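Local coordinates for B-agarase (PDB 4BQ2), which hydrolyses the beta-1,4 glycosidic bonds of agarose as an exo-acting family 50 glycoside hydrolase of a marine bacterium, at residues L511-S515 with E516-T520; A536-N539 with N540-L544; L544-S548 with W549-D553. One frame throughout, in Å; residues are numbered along the deposited sequence.

Contact 1: residues L511-S515 with E516-T520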
loop_
_atom_site.group_PDB
_atom_site.type_symbol
_atom_site.label_atom_id
_atom_site.label_comp_id
_atom_site.label_asym_id
_atom_site.label_seq_id
_atom_site.Cartn_x
_atom_site.Cartn_y
_atom_site.Cartn_z
ATOM N N LEU A 511 18.569 -19.300 -12.034
ATOM C CA LEU A 511 19.126 -20.605 -12.426
ATOM C C LEU A 511 18.929 -20.826 -13.921
ATOM O O LEU A 511 19.742 -21.490 -14.564
ATOM C CB LEU A 511 18.502 -21.746 -11.627
ATOM C CG LEU A 511 19.064 -21.897 -10.214
ATOM C CD1 LEU A 511 18.234 -22.897 -9.424
ATOM C CD2 LEU A 511 20.541 -22.288 -10.238
ATOM N N GLY A 512 17.859 -20.241 -14.462
ATOM C CA GLY A 512 17.571 -20.263 -15.897
ATOM C C GLY A 512 18.568 -19.502 -16.753
ATOM O O GLY A 512 18.631 -19.714 -17.966
ATOM N N ARG A 513 19.377 -18.642 -16.131
ATOM C CA ARG A 513 20.339 -17.805 -16.855
ATOM C C ARG A 513 21.772 -18.369 -16.818
ATOM O O ARG A 513 22.148 -19.093 -15.888
ATOM C CB ARG A 513 20.347 -16.363 -16.278
ATOM C CG ARG A 513 19.002 -15.658 -16.327
ATOM C CD ARG A 513 19.014 -14.361 -15.501
ATOM N NE ARG A 513 19.867 -13.291 -16.056
ATOM C CZ ARG A 513 20.099 -12.123 -15.451
ATOM N NH1 ARG A 513 19.540 -11.858 -14.265
ATOM N NH2 ARG A 513 20.868 -11.192 -16.036
ATOM N N PRO A 514 22.582 -18.033 -17.840
ATOM C CA PRO A 514 24.023 -18.318 -17.848
ATOM C C PRO A 514 24.779 -17.601 -16.715
ATOM O O PRO A 514 24.414 -16.476 -16.343
ATOM C CB PRO A 514 24.479 -17.759 -19.199
ATOM C CG PRO A 514 23.444 -16.753 -19.578
ATOM C CD PRO A 514 22.160 -17.293 -19.042
ATOM N N SER A 515 25.830 -18.239 -16.193
ATOM C CA SER A 515 26.677 -17.608 -15.177
ATOM C C SER A 515 27.483 -16.417 -15.695
ATOM O O SER A 515 27.697 -15.441 -14.963
ATOM C CB SER A 515 27.637 -18.634 -14.568
ATOM O OG SER A 515 26.924 -19.683 -13.917
ATOM N N GLU A 516 27.970 -16.512 -16.938
ATOM C CA GLU A 516 28.767 -15.438 -17.524
ATOM C C GLU A 516 28.021 -14.110 -17.535
ATOM O O GLU A 516 26.924 -14.012 -18.075
ATOM C CB GLU A 516 29.225 -15.787 -18.957
ATOM C CG GLU A 516 30.008 -14.668 -19.655
ATOM C CD GLU A 516 30.441 -15.033 -21.084
ATOM O OE1 GLU A 516 30.140 -16.160 -21.543
ATOM O OE2 GLU A 516 31.085 -14.189 -21.757
ATOM N N GLY A 517 28.641 -13.094 -16.933
ATOM C CA GLY A 517 28.069 -11.740 -16.901
ATOM C C GLY A 517 26.992 -11.531 -15.828
ATOM O O GLY A 517 26.432 -10.452 -15.762
ATOM N N VAL A 518 26.712 -12.557 -15.012
ATOM C CA VAL A 518 25.589 -12.542 -14.021
ATOM C C VAL A 518 26.144 -12.928 -12.649
ATOM O O VAL A 518 26.183 -14.124 -12.263
ATOM C CB VAL A 518 24.406 -13.467 -14.438
ATOM C CG1 VAL A 518 23.173 -13.276 -13.553
ATOM C CG2 VAL A 518 24.001 -13.193 -15.884
ATOM N N PRO A 519 26.619 -11.921 -11.900
ATOM C CA PRO A 519 27.264 -12.193 -10.614
ATOM C C PRO A 519 26.436 -13.059 -9.659
ATOM O O PRO A 519 27.000 -13.951 -9.022
ATOM C CB PRO A 519 27.469 -10.791 -10.044
ATOM C CG PRO A 519 27.795 -9.995 -11.275
ATOM C CD PRO A 519 26.860 -10.526 -12.335
ATOM N N THR A 520 25.129 -12.816 -9.560
ATOM C CA THR A 520 24.279 -13.600 -8.637
ATOM C C THR A 520 24.216 -15.070 -9.117
ATOM O O THR A 520 24.196 -16.002 -8.314
ATOM C CB THR A 520 22.852 -12.967 -8.485
ATOM O OG1 THR A 520 22.922 -11.736 -7.724
ATOM C CG2 THR A 520 21.917 -13.897 -7.783
#
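V518 packs over the R513 guanidinium, its two methyls sharing the contact between the cation and the backbone at P514. V518 CB lies near the carbonyl oxygens of P514 and S515, P514 O being the nearer (3.6 Å). From there V518 CG1, anti to the backbone N (chi1 -171°), passes over one face of the R513 guanidinium and sits 3.8 Å from R513 CZ, above the centre of the group. V518 CG2 takes the other direction, 3.3 Å from P514 O, and V518 CG2 also comes within 3.7 Å of R513 NH2. The two side chains cross at about a right angle, so the isopropyl group lies across the flat cation and not alongside its chain. R513 reaches this place by a bend at chi3 (68°), and its NH1 is spoken for by the carbonyl oxygen of T443. In the backbone, V518 N donates to S515 O at 3.0 Å, the donor standing well above the carbonyl plane. The same carbonyl oxygen also accepts from Q522 of the following helix. This is a type II beta turn from S515 to V518, with G517 at the third position in the positive-phi conformation characteristic of such turns, and it delivers V518 to the N-cap of helix 519-532.

Contact 2: residues A536-N539 with N540-L544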
loop_
_atom_site.group_PDB
_atom_site.type_symbol
_atom_site.label_atom_id
_atom_site.label_comp_id
_atom_site.label_asym_id
_atom_site.label_seq_id
_atom_site.Cartn_x
_atom_site.Cartn_y
_atom_site.Cartn_z
ATOM N N ALA A 536 27.020 -35.116 -11.439
ATOM C CA ALA A 536 26.225 -36.328 -11.354
ATOM C C ALA A 536 25.301 -36.256 -10.134
ATOM O O ALA A 536 24.141 -36.678 -10.203
ATOM C CB ALA A 536 27.119 -37.574 -11.327
ATOM N N ALA A 537 25.802 -35.706 -9.024
ATOM C CA ALA A 537 24.977 -35.598 -7.816
ATOM C C ALA A 537 23.815 -34.637 -8.081
ATOM O O ALA A 537 22.682 -34.902 -7.681
ATOM C CB ALA A 537 25.791 -35.147 -6.623
ATOM N N LEU A 538 24.106 -33.544 -8.781
ATOM C CA LEU A 538 23.096 -32.534 -9.089
ATOM C C LEU A 538 22.074 -33.123 -10.070
ATOM O O LEU A 538 20.872 -32.959 -9.876
ATOM C CB LEU A 538 23.748 -31.257 -9.651
ATOM C CG LEU A 538 22.756 -30.155 -10.092
ATOM C CD1 LEU A 538 23.302 -28.752 -9.883
ATOM C CD2 LEU A 538 22.273 -30.320 -11.530
ATOM N N ASN A 539 22.549 -33.821 -11.108
ATOM C CA ASN A 539 21.650 -34.523 -12.039
ATOM C C ASN A 539 20.642 -35.422 -11.353
ATOM O O ASN A 539 19.460 -35.424 -11.708
ATOM C CB ASN A 539 22.442 -35.368 -13.030
ATOM C CG ASN A 539 22.974 -34.557 -14.187
ATOM O OD1 ASN A 539 22.364 -33.578 -14.615
ATOM N ND2 ASN A 539 24.112 -34.971 -14.709
ATOM N N ASN A 540 21.113 -36.202 -10.386
ATOM C CA ASN A 540 20.217 -37.106 -9.686
ATOM C C ASN A 540 19.302 -36.360 -8.740
ATOM O O ASN A 540 18.184 -36.775 -8.530
ATOM C CB ASN A 540 20.983 -38.195 -8.934
ATOM C CG ASN A 540 21.283 -39.408 -9.805
ATOM O OD1 ASN A 540 20.473 -39.816 -10.655
ATOM N ND2 ASN A 540 22.447 -40.002 -9.587
ATOM N N ALA A 541 19.784 -35.264 -8.158
ATOM C CA ALA A 541 18.928 -34.468 -7.273
ATOM C C ALA A 541 17.805 -33.776 -8.060
ATOM O O ALA A 541 16.649 -33.737 -7.607
ATOM C CB ALA A 541 19.744 -33.474 -6.450
ATOM N N TRP A 542 18.124 -33.303 -9.258
ATOM C CA TRP A 542 17.169 -32.527 -10.045
ATOM C C TRP A 542 16.459 -33.342 -11.089
ATOM O O TRP A 542 15.592 -32.821 -11.799
ATOM C CB TRP A 542 17.866 -31.337 -10.710
ATOM C CG TRP A 542 18.298 -30.266 -9.730
ATOM C CD1 TRP A 542 18.374 -30.371 -8.373
ATOM C CD2 TRP A 542 18.753 -28.944 -10.058
ATOM N NE1 TRP A 542 18.825 -29.184 -7.834
ATOM C CE2 TRP A 542 19.057 -28.294 -8.851
ATOM C CE3 TRP A 542 18.917 -28.245 -11.264
ATOM C CZ2 TRP A 542 19.541 -26.968 -8.806
ATOM C CZ3 TRP A 542 19.395 -26.936 -11.227
ATOM C CH2 TRP A 542 19.696 -26.310 -10.001
ATOM N N GLY A 543 16.818 -34.623 -11.162
ATOM C CA GLY A 543 16.285 -35.524 -12.183
ATOM C C GLY A 543 16.705 -35.111 -13.586
ATOM O O GLY A 543 15.943 -35.268 -14.524
ATOM N N LEU A 544 17.918 -34.581 -13.737
ATOM C CA LEU A 544 18.377 -34.078 -15.041
ATOM C C LEU A 544 19.519 -34.921 -15.626
ATOM O O LEU A 544 19.993 -35.862 -14.988
ATOM C CB LEU A 544 18.829 -32.611 -14.911
ATOM C CG LEU A 544 17.833 -31.491 -14.590
ATOM C CD1 LEU A 544 18.555 -30.157 -14.467
ATOM C CD2 LEU A 544 16.743 -31.392 -15.645
#
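L538 and W542 meet one helical turn apart near the end of helix 535-542, which closes in a Schellman-like way, with a positive-phi glycine and a 6→1 backbone bond. The packed side of the contact is theirs. L538 CG stands anti to the backbone N (chi1 176°), which sends the isobutyl group along the helix and over one face of the indole. L538 CD1 is 4.2 Å from the centroid of the six-membered ring of W542, only 7° off the ring normal, a CH-pi contact made squarely over the face; L538 CD2 adds a second touch at 4.0 Å from W542 CE3. L544 CD1 approaches the same indole in its plane, at the edge. The ring is further fixed through NE1, which donates to D570, while Y532 of helix 519-532 also packs against both L538 and W542.

The opposite character appears at A536 and N540, both exposed. Here the link is chiefly the helical backbone bond from N540 N to A536 O (3.1 Å), and the N540 side-chain carboxamide only passes by, its ND2 3.8 Å from A536 O. N539 stands between the two regimes. Its CB and carboxamide lie against the backbone carbonyl of L544, with N539 OD1 3.3 Å from L544 C. That side-chain oxygen accepts from the backbone amide of L546, so that N539 holds the chain as it leaves the helix. G543, with phi at 65°, turns the backbone at this point and brings the next backbone amide back to the last turn: L544 N donates to N539 O at 2.7 Å, in the carbonyl plane and on a lone pair.

Contact 3: residues L544-S548 with W549-D553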
loop_
_atom_site.group_PDB
_atom_site.type_symbol
_atom_site.label_atom_id
_atom_site.label_comp_id
_atom_site.label_asym_id
_atom_site.label_seq_id
_atom_site.Cartn_x
_atom_site.Cartn_y
_atom_site.Cartn_z
ATOM N N LEU A 544 17.918 -34.581 -13.737
ATOM C CA LEU A 544 18.377 -34.078 -15.041
ATOM C C LEU A 544 19.519 -34.921 -15.626
ATOM O O LEU A 544 19.993 -35.862 -14.988
ATOM C CB LEU A 544 18.829 -32.611 -14.911
ATOM C CG LEU A 544 17.833 -31.491 -14.590
ATOM C CD1 LEU A 544 18.555 -30.157 -14.467
ATOM C CD2 LEU A 544 16.743 -31.392 -15.645
ATOM N N LYS A 545 19.982 -34.554 -16.819
ATOM C CA LYS A 545 21.052 -35.287 -17.501
ATOM C C LYS A 545 22.061 -34.327 -18.104
ATOM O O LYS A 545 22.502 -34.505 -19.247
ATOM C CB LYS A 545 20.478 -36.164 -18.615
ATOM C CG LYS A 545 19.520 -37.250 -18.163
ATOM C CD LYS A 545 18.964 -37.979 -19.378
ATOM C CE LYS A 545 18.415 -36.991 -20.407
ATOM N NZ LYS A 545 18.724 -37.379 -21.817
ATOM N N LEU A 546 22.427 -33.294 -17.352
ATOM C CA LEU A 546 23.396 -32.327 -17.849
ATOM C C LEU A 546 24.740 -33.028 -18.070
ATOM O O LEU A 546 25.098 -33.920 -17.321
ATOM C CB LEU A 546 23.568 -31.194 -16.843
ATOM C CG LEU A 546 22.311 -30.329 -16.741
ATOM C CD1 LEU A 546 22.236 -29.700 -15.346
ATOM C CD2 LEU A 546 22.350 -29.309 -17.878
ATOM N N SER A 547 25.474 -32.609 -19.084
ATOM C CA SER A 547 26.699 -33.312 -19.448
ATOM C C SER A 547 27.874 -32.802 -18.602
ATOM O O SER A 547 28.909 -33.492 -18.477
ATOM C CB SER A 547 26.976 -33.116 -20.927
ATOM O OG SER A 547 27.205 -31.745 -21.167
ATOM N N SER A 548 27.707 -31.604 -18.012
ATOM C CA SER A 548 28.800 -30.962 -17.245
ATOM C C SER A 548 28.350 -29.773 -16.398
ATOM O O SER A 548 27.239 -29.240 -16.577
ATOM C CB SER A 548 29.935 -30.496 -18.188
ATOM O OG SER A 548 29.546 -29.397 -18.995
ATOM N N TRP A 549 29.222 -29.362 -15.478
ATOM C CA TRP A 549 29.091 -28.045 -14.830
ATOM C C TRP A 549 29.083 -26.903 -15.837
ATOM O O TRP A 549 28.444 -25.880 -15.606
ATOM C CB TRP A 549 30.193 -27.812 -13.802
ATOM C CG TRP A 549 29.935 -28.546 -12.553
ATOM C CD1 TRP A 549 30.680 -29.551 -12.042
ATOM C CD2 TRP A 549 28.839 -28.350 -11.653
ATOM N NE1 TRP A 549 30.124 -30.013 -10.875
ATOM C CE2 TRP A 549 28.991 -29.290 -10.606
ATOM C CE3 TRP A 549 27.733 -27.486 -11.633
ATOM C CZ2 TRP A 549 28.089 -29.382 -9.535
ATOM C CZ3 TRP A 549 26.847 -27.568 -10.564
ATOM C CH2 TRP A 549 27.025 -28.527 -9.532
ATOM N N ALA A 550 29.801 -27.079 -16.948
ATOM C CA ALA A 550 29.843 -26.069 -17.991
ATOM C C ALA A 550 28.494 -25.932 -18.703
ATOM O O ALA A 550 28.061 -24.807 -18.999
ATOM C CB ALA A 550 30.970 -26.348 -18.971
ATOM N N GLU A 551 27.814 -27.056 -18.952
ATOM C CA GLU A 551 26.440 -27.003 -19.476
ATOM C C GLU A 551 25.469 -26.434 -18.433
ATOM O O GLU A 551 24.559 -25.662 -18.751
ATOM C CB GLU A 551 25.944 -28.375 -19.949
ATOM C CG GLU A 551 24.650 -28.290 -20.757
ATOM C CD GLU A 551 24.231 -29.612 -21.415
ATOM O OE1 GLU A 551 24.527 -30.711 -20.882
ATOM O OE2 GLU A 551 23.592 -29.538 -22.483
ATOM N N PHE A 552 25.650 -26.834 -17.178
ATOM C CA PHE A 552 24.848 -26.271 -16.102
ATOM C C PHE A 552 24.974 -24.735 -16.110
ATOM O O PHE A 552 23.968 -24.012 -15.971
ATOM C CB PHE A 552 25.306 -26.816 -14.752
ATOM C CG PHE A 552 24.659 -26.124 -13.596
ATOM C CD1 PHE A 552 23.397 -26.511 -13.169
ATOM C CD2 PHE A 552 25.286 -25.047 -12.982
ATOM C CE1 PHE A 552 22.784 -25.865 -12.111
ATOM C CE2 PHE A 552 24.671 -24.386 -11.925
ATOM C CZ PHE A 552 23.423 -24.804 -11.487
ATOM N N ASP A 553 26.202 -24.251 -16.290
ATOM C CA ASP A 553 26.490 -22.803 -16.283
ATOM C C ASP A 553 26.047 -22.030 -17.516
ATOM O O ASP A 553 26.308 -20.818 -17.616
ATOM C CB ASP A 553 27.959 -22.534 -15.975
ATOM C CG ASP A 553 28.289 -22.752 -14.494
ATOM O OD1 ASP A 553 27.371 -22.646 -13.632
ATOM O OD2 ASP A 553 29.467 -23.037 -14.191
HETATM O O HOH W 1 22.769 -33.029 -21.477
#
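The backbone runs extended through S548 (phi -167°, psi 166°) and then coils into the short helix 549-552, whose first turn is closed by F552 N donating to S548 O at 2.9 Å. S548 is the N-cap: its chi1 of 70° swings OG between the backbone N and the carbonyl carbon, over the start of the helix, where S548 OG accepts from E551 N at 2.9 Å. E551 answers from the helix side. Its chain is extended beyond CG and runs back toward the loop, where E551 OE1 accepts from S547 N at 2.8 Å, nearly along the C-O axis of the carboxylate. S547 OG donates to the same E551 OE1 (2.9 Å) from well above the carboxylate plane, and a water bonded to K545 O gives it a third hydrogen. Three donors thus hold one oxygen, and the negative group lies near the amino end of the helix, where the helix dipole would probably stabilise it. The exchange resembles a capping box, except that the glutamate takes the amide of S547, one residue ahead of the N-cap.

Apolar contacts accompany the polar ones. L546 CD2 rests against the E551 chain, 3.8 Å from its CG, while L546 CD1 meets the edge of the F552 ring near its plane, 4.0 Å from F552 CD1. W549 CZ3 lies over one face of that ring, offset toward the rim. The helix packs against two others: L546, W549 and F552 all touch L538 of helix 535-542, while F552 touches S525 and L528 of helix 519-532 and D553 forms a salt bridge with its K529.

Overall arrangement
The three contacts follow in series along one helical region, far from the calcium-binding beta domain, and touch one another. Contact 2 and contact 3 share L544, and W542 CZ3 reaches F552 CE1 at 3.7 Å. Contact 1 meets contact 3 through a probable backbone hydrogen bond from S515 to D553, and L511 packs on both W542 and F552, so buried side chains from all three contribute to a common apolar interior. Contacts 1 and 2 are partly buried, whereas contact 3 is a surface contact. Their chemistry also differs: 1 and 3 begin helices, by a turn and by polar capping, while 2 ends one at a positive-phi glycine and packs leucine on indole along its last turn.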